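Local coordinates for decaprenyl diphosphate synthase (Rhodobacter capsulatus, PDB 3MZV), which probably elongates farnesyl diphosphate with isopentenyl diphosphate units, using magnesium, to make the long polyprenyl diphosphate that becomes the quinone side chain, at residues Q158-Y172 with E242-A254. Numbering follows the deposited sequence.
Sequences QLTAAQNLATTEDIY and ERKLTMPVIKAVA
Tyr-172 lays one face of its ring on the start of helix 247-254, the backbone N of Met-247 standing 3.5 Å above the ring centre, while Met-247 CB meets ring atom CE2. Its CG lies anti to the backbone N (chi1 166°), which sets the ring over Thr-246 and Met-247. Tyr-172 CB touches Ile-250 CD1 at 3.4 Å. With an alanine here, the N-terminal turn of that helix would probably lose this cover, and Asp-221 the hydrogen bond from the hydroxyl. Leu-245 CB packs on Thr-167 CB at 3.7 Å, and its CG lies 3.3 Å from Asn-164 O; a water links Leu-245 N to Gln-158 O. At one end of the interface is a salt bridge, Lys-251 NZ meeting Glu-169 OE2 at 2.8 Å on the syn side, 31° out of the carboxylate plane. At the other, the amide of Gln-163 stacks on the Arg-243 guanidinium, the planes 9° apart, and Gln-163 N donates to Arg-243 O at 2.9 Å. Further out, Ile-268 O holds Arg-243 NE. Helix ends and turns shape both partners: a Schellman motif at Arg-243, an Asx turn at Asn-164, and N-cap Thr-168, whose OG1 accepts from Ile-171 N. In this all-alpha isoprenoid synthase fold, the 162-168 connection packs on the loop before helix 247-254, and Tyr-172 ties it to Asp-221 of a D-D-x-x-D sequence matching the second aspartate-rich motif, which binds magnesium in relatives and probably here.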
# COMPACT_ATOMS: atom_id res chain seq x y z
N GLN B 158 -5.95 -11.10 -11.96
CA GLN B 158 -4.96 -11.79 -12.75
C GLN B 158 -4.63 -13.15 -12.12
O GLN B 158 -4.41 -14.14 -12.85
CB GLN B 158 -3.67 -10.95 -12.86
CG GLN B 158 -2.59 -11.57 -13.72
CD GLN B 158 -1.43 -10.66 -13.96
OE1 GLN B 158 -1.02 -10.42 -15.10
NE2 GLN B 158 -0.88 -10.10 -12.86
N LEU B 159 -4.58 -13.18 -10.78
CA LEU B 159 -4.36 -14.42 -10.03
C LEU B 159 -5.46 -15.46 -10.21
O LEU B 159 -5.18 -16.63 -10.35
CB LEU B 159 -4.21 -14.16 -8.54
CG LEU B 159 -2.89 -13.57 -8.11
CD1 LEU B 159 -2.98 -13.24 -6.64
CD2 LEU B 159 -1.72 -14.53 -8.43
N THR B 160 -6.73 -15.04 -10.16
CA THR B 160 -7.84 -15.98 -10.32
C THR B 160 -8.01 -16.39 -11.78
O THR B 160 -8.42 -17.51 -12.08
CB THR B 160 -9.15 -15.34 -9.86
OG1 THR B 160 -9.36 -14.12 -10.57
CG2 THR B 160 -9.09 -15.08 -8.37
N ALA B 161 -7.67 -15.49 -12.69
CA ALA B 161 -7.71 -15.80 -14.10
C ALA B 161 -6.63 -16.82 -14.53
O ALA B 161 -6.77 -17.44 -15.57
CB ALA B 161 -7.55 -14.51 -14.90
N ALA B 162 -5.54 -16.93 -13.78
CA ALA B 162 -4.41 -17.74 -14.23
C ALA B 162 -4.76 -19.20 -13.95
O ALA B 162 -5.56 -19.49 -13.02
CB ALA B 162 -3.12 -17.35 -13.49
N GLN B 163 -4.17 -20.10 -14.73
CA GLN B 163 -4.42 -21.53 -14.57
C GLN B 163 -5.82 -21.90 -14.93
O GLN B 163 -6.20 -23.02 -14.71
CB GLN B 163 -4.16 -22.02 -13.12
CG GLN B 163 -2.78 -21.66 -12.61
CD GLN B 163 -2.50 -22.10 -11.17
OE1 GLN B 163 -3.26 -22.84 -10.55
NE2 GLN B 163 -1.37 -21.68 -10.66
N ASN B 164 -6.57 -20.98 -15.52
CA ASN B 164 -8.01 -21.14 -15.69
C ASN B 164 -8.46 -20.92 -17.14
O ASN B 164 -8.55 -19.79 -17.59
CB ASN B 164 -8.70 -20.17 -14.75
CG ASN B 164 -10.22 -20.28 -14.77
OD1 ASN B 164 -10.80 -20.94 -15.62
ND2 ASN B 164 -10.88 -19.57 -13.83
N LEU B 165 -8.77 -22.02 -17.84
CA LEU B 165 -9.05 -22.00 -19.27
C LEU B 165 -10.39 -21.37 -19.64
O LEU B 165 -10.67 -21.16 -20.83
CB LEU B 165 -8.95 -23.44 -19.85
CG LEU B 165 -7.62 -24.19 -19.77
CD1 LEU B 165 -7.72 -25.58 -20.46
CD2 LEU B 165 -6.46 -23.38 -20.35
N ALA B 166 -11.24 -21.11 -18.65
CA ALA B 166 -12.48 -20.39 -18.84
C ALA B 166 -12.29 -18.88 -19.02
O ALA B 166 -13.21 -18.19 -19.48
CB ALA B 166 -13.47 -20.65 -17.62
N THR B 167 -11.12 -18.36 -18.68
CA THR B 167 -10.82 -16.92 -18.89
C THR B 167 -11.09 -16.47 -20.34
O THR B 167 -10.56 -17.01 -21.32
CB THR B 167 -9.39 -16.59 -18.50
OG1 THR B 167 -9.14 -17.00 -17.17
CG2 THR B 167 -9.07 -15.06 -18.61
N THR B 168 -11.91 -15.44 -20.46
CA THR B 168 -12.35 -14.91 -21.74
C THR B 168 -11.54 -13.68 -22.09
O THR B 168 -10.87 -13.11 -21.23
CB THR B 168 -13.79 -14.44 -21.59
OG1 THR B 168 -13.83 -13.45 -20.54
CG2 THR B 168 -14.69 -15.62 -21.27
N GLU B 169 -11.63 -13.24 -23.34
CA GLU B 169 -11.00 -11.97 -23.76
C GLU B 169 -11.49 -10.77 -22.92
O GLU B 169 -10.73 -9.88 -22.62
CB GLU B 169 -11.23 -11.72 -25.26
CG GLU B 169 -10.54 -12.76 -26.18
CD GLU B 169 -10.46 -12.35 -27.66
OE1 GLU B 169 -10.48 -11.15 -27.96
OE2 GLU B 169 -10.35 -13.24 -28.53
N ASP B 170 -12.77 -10.77 -22.55
CA ASP B 170 -13.34 -9.70 -21.73
C ASP B 170 -12.65 -9.67 -20.37
O ASP B 170 -12.26 -8.60 -19.90
CB ASP B 170 -14.86 -9.89 -21.58
CG ASP B 170 -15.67 -9.51 -22.87
OD1 ASP B 170 -15.07 -9.11 -23.91
OD2 ASP B 170 -16.91 -9.64 -22.87
N ILE B 171 -12.44 -10.83 -19.76
CA ILE B 171 -11.73 -10.90 -18.47
C ILE B 171 -10.31 -10.43 -18.60
O ILE B 171 -9.81 -9.69 -17.74
CB ILE B 171 -11.83 -12.31 -17.83
CG1 ILE B 171 -13.28 -12.55 -17.45
CG2 ILE B 171 -10.86 -12.47 -16.62
CD1 ILE B 171 -13.66 -13.99 -17.09
N TYR B 172 -9.65 -10.86 -19.69
CA TYR B 172 -8.28 -10.45 -19.93
C TYR B 172 -8.18 -8.93 -20.05
O TYR B 172 -7.24 -8.35 -19.51
CB TYR B 172 -7.71 -11.14 -21.18
CG TYR B 172 -6.41 -10.54 -21.72
CD1 TYR B 172 -5.22 -10.78 -21.10
CD2 TYR B 172 -6.41 -9.73 -22.85
CE1 TYR B 172 -4.04 -10.25 -21.57
CE2 TYR B 172 -5.21 -9.19 -23.37
CZ TYR B 172 -4.05 -9.44 -22.71
OH TYR B 172 -2.83 -8.90 -23.18
N GLU B 242 4.17 -19.00 -15.71
CA GLU B 242 3.24 -18.61 -14.67
C GLU B 242 1.80 -18.94 -14.98
O GLU B 242 0.90 -18.66 -14.18
CB GLU B 242 3.36 -17.11 -14.39
CG GLU B 242 4.78 -16.70 -14.13
CD GLU B 242 4.87 -15.75 -12.99
OE1 GLU B 242 4.27 -14.64 -13.14
OE2 GLU B 242 5.52 -16.13 -11.97
N ARG B 243 1.57 -19.54 -16.16
CA ARG B 243 0.26 -20.04 -16.52
C ARG B 243 -0.78 -18.95 -16.57
O ARG B 243 -1.97 -19.18 -16.31
CB ARG B 243 -0.13 -21.21 -15.63
CG ARG B 243 0.95 -22.29 -15.65
CD ARG B 243 1.09 -23.06 -14.35
NE ARG B 243 -0.14 -23.76 -14.00
CZ ARG B 243 -0.32 -24.42 -12.86
NH1 ARG B 243 -1.49 -25.01 -12.63
NH2 ARG B 243 0.65 -24.48 -11.96
N LYS B 244 -0.33 -17.76 -16.96
CA LYS B 244 -1.25 -16.63 -17.14
C LYS B 244 -2.11 -16.81 -18.38
O LYS B 244 -1.64 -17.30 -19.39
CB LYS B 244 -0.49 -15.28 -17.20
CG LYS B 244 0.10 -14.89 -15.86
CD LYS B 244 0.90 -13.57 -15.92
CE LYS B 244 1.48 -13.26 -14.51
NZ LYS B 244 2.27 -11.98 -14.48
N LEU B 245 -3.38 -16.42 -18.29
CA LEU B 245 -4.27 -16.44 -19.45
C LEU B 245 -4.21 -15.06 -20.10
O LEU B 245 -4.92 -14.12 -19.67
CB LEU B 245 -5.70 -16.82 -19.06
CG LEU B 245 -5.94 -18.33 -19.06
CD1 LEU B 245 -5.84 -18.88 -20.53
CD2 LEU B 245 -4.98 -19.08 -18.13
N THR B 246 -3.30 -14.93 -21.09
CA THR B 246 -3.18 -13.71 -21.89
C THR B 246 -3.76 -13.95 -23.28
O THR B 246 -3.91 -15.10 -23.69
CB THR B 246 -1.70 -13.25 -21.96
OG1 THR B 246 -0.87 -14.22 -22.59
CG2 THR B 246 -1.14 -12.94 -20.53
N MET B 247 -4.00 -12.87 -24.01
CA MET B 247 -4.67 -12.94 -25.31
C MET B 247 -4.20 -14.09 -26.24
O MET B 247 -5.06 -14.79 -26.77
CB MET B 247 -4.63 -11.58 -26.03
CG MET B 247 -5.55 -11.47 -27.16
SD MET B 247 -5.65 -9.76 -27.93
CE MET B 247 -7.13 -9.17 -27.02
N PRO B 248 -2.88 -14.27 -26.46
CA PRO B 248 -2.47 -15.27 -27.47
C PRO B 248 -2.84 -16.68 -27.01
O PRO B 248 -3.11 -17.56 -27.81
CB PRO B 248 -0.96 -15.12 -27.53
CG PRO B 248 -0.63 -13.97 -26.66
CD PRO B 248 -1.75 -13.46 -25.98
N VAL B 249 -2.86 -16.91 -25.69
CA VAL B 249 -3.31 -18.19 -25.16
C VAL B 249 -4.80 -18.32 -25.24
O VAL B 249 -5.30 -19.32 -25.71
CB VAL B 249 -2.87 -18.43 -23.71
CG1 VAL B 249 -3.38 -19.80 -23.17
CG2 VAL B 249 -1.35 -18.30 -23.59
N ILE B 250 -5.53 -17.31 -24.73
CA ILE B 250 -7.01 -17.37 -24.74
C ILE B 250 -7.55 -17.66 -26.16
O ILE B 250 -8.45 -18.47 -26.35
CB ILE B 250 -7.58 -16.02 -24.25
CG1 ILE B 250 -7.25 -15.83 -22.77
CG2 ILE B 250 -9.08 -15.93 -24.52
CD1 ILE B 250 -7.40 -14.32 -22.32
N LYS B 251 -7.02 -16.94 -27.14
CA LYS B 251 -7.47 -17.11 -28.53
C LYS B 251 -7.16 -18.53 -29.05
O LYS B 251 -7.95 -19.09 -29.76
CB LYS B 251 -6.82 -16.09 -29.44
CG LYS B 251 -7.40 -14.69 -29.31
CD LYS B 251 -6.77 -13.74 -30.31
CE LYS B 251 -7.32 -12.30 -30.22
NZ LYS B 251 -8.76 -12.23 -30.60
N ALA B 252 -6.03 -19.11 -28.67
CA ALA B 252 -5.68 -20.46 -29.16
C ALA B 252 -6.59 -21.49 -28.44
O ALA B 252 -7.07 -22.44 -29.06
CB ALA B 252 -4.18 -20.73 -28.94
N VAL B 253 -6.85 -21.29 -27.15
CA VAL B 253 -7.68 -22.20 -26.39
C VAL B 253 -9.10 -22.22 -26.95
O VAL B 253 -9.69 -23.28 -27.07
CB VAL B 253 -7.71 -21.86 -24.90
CG1 VAL B 253 -8.84 -22.67 -24.13
CG2 VAL B 253 -6.33 -22.13 -24.27
N ALA B 254 -9.61 -21.06 -27.33
CA ALA B 254 -10.94 -20.95 -27.93
C ALA B 254 -11.07 -21.70 -29.25
O ALA B 254 -12.16 -22.17 -29.59
CB ALA B 254 -11.33 -19.43 -28.12
O HOH W 1 -3.89 -14.77 -15.79
O HOH W 2 0.21 -20.03 -11.69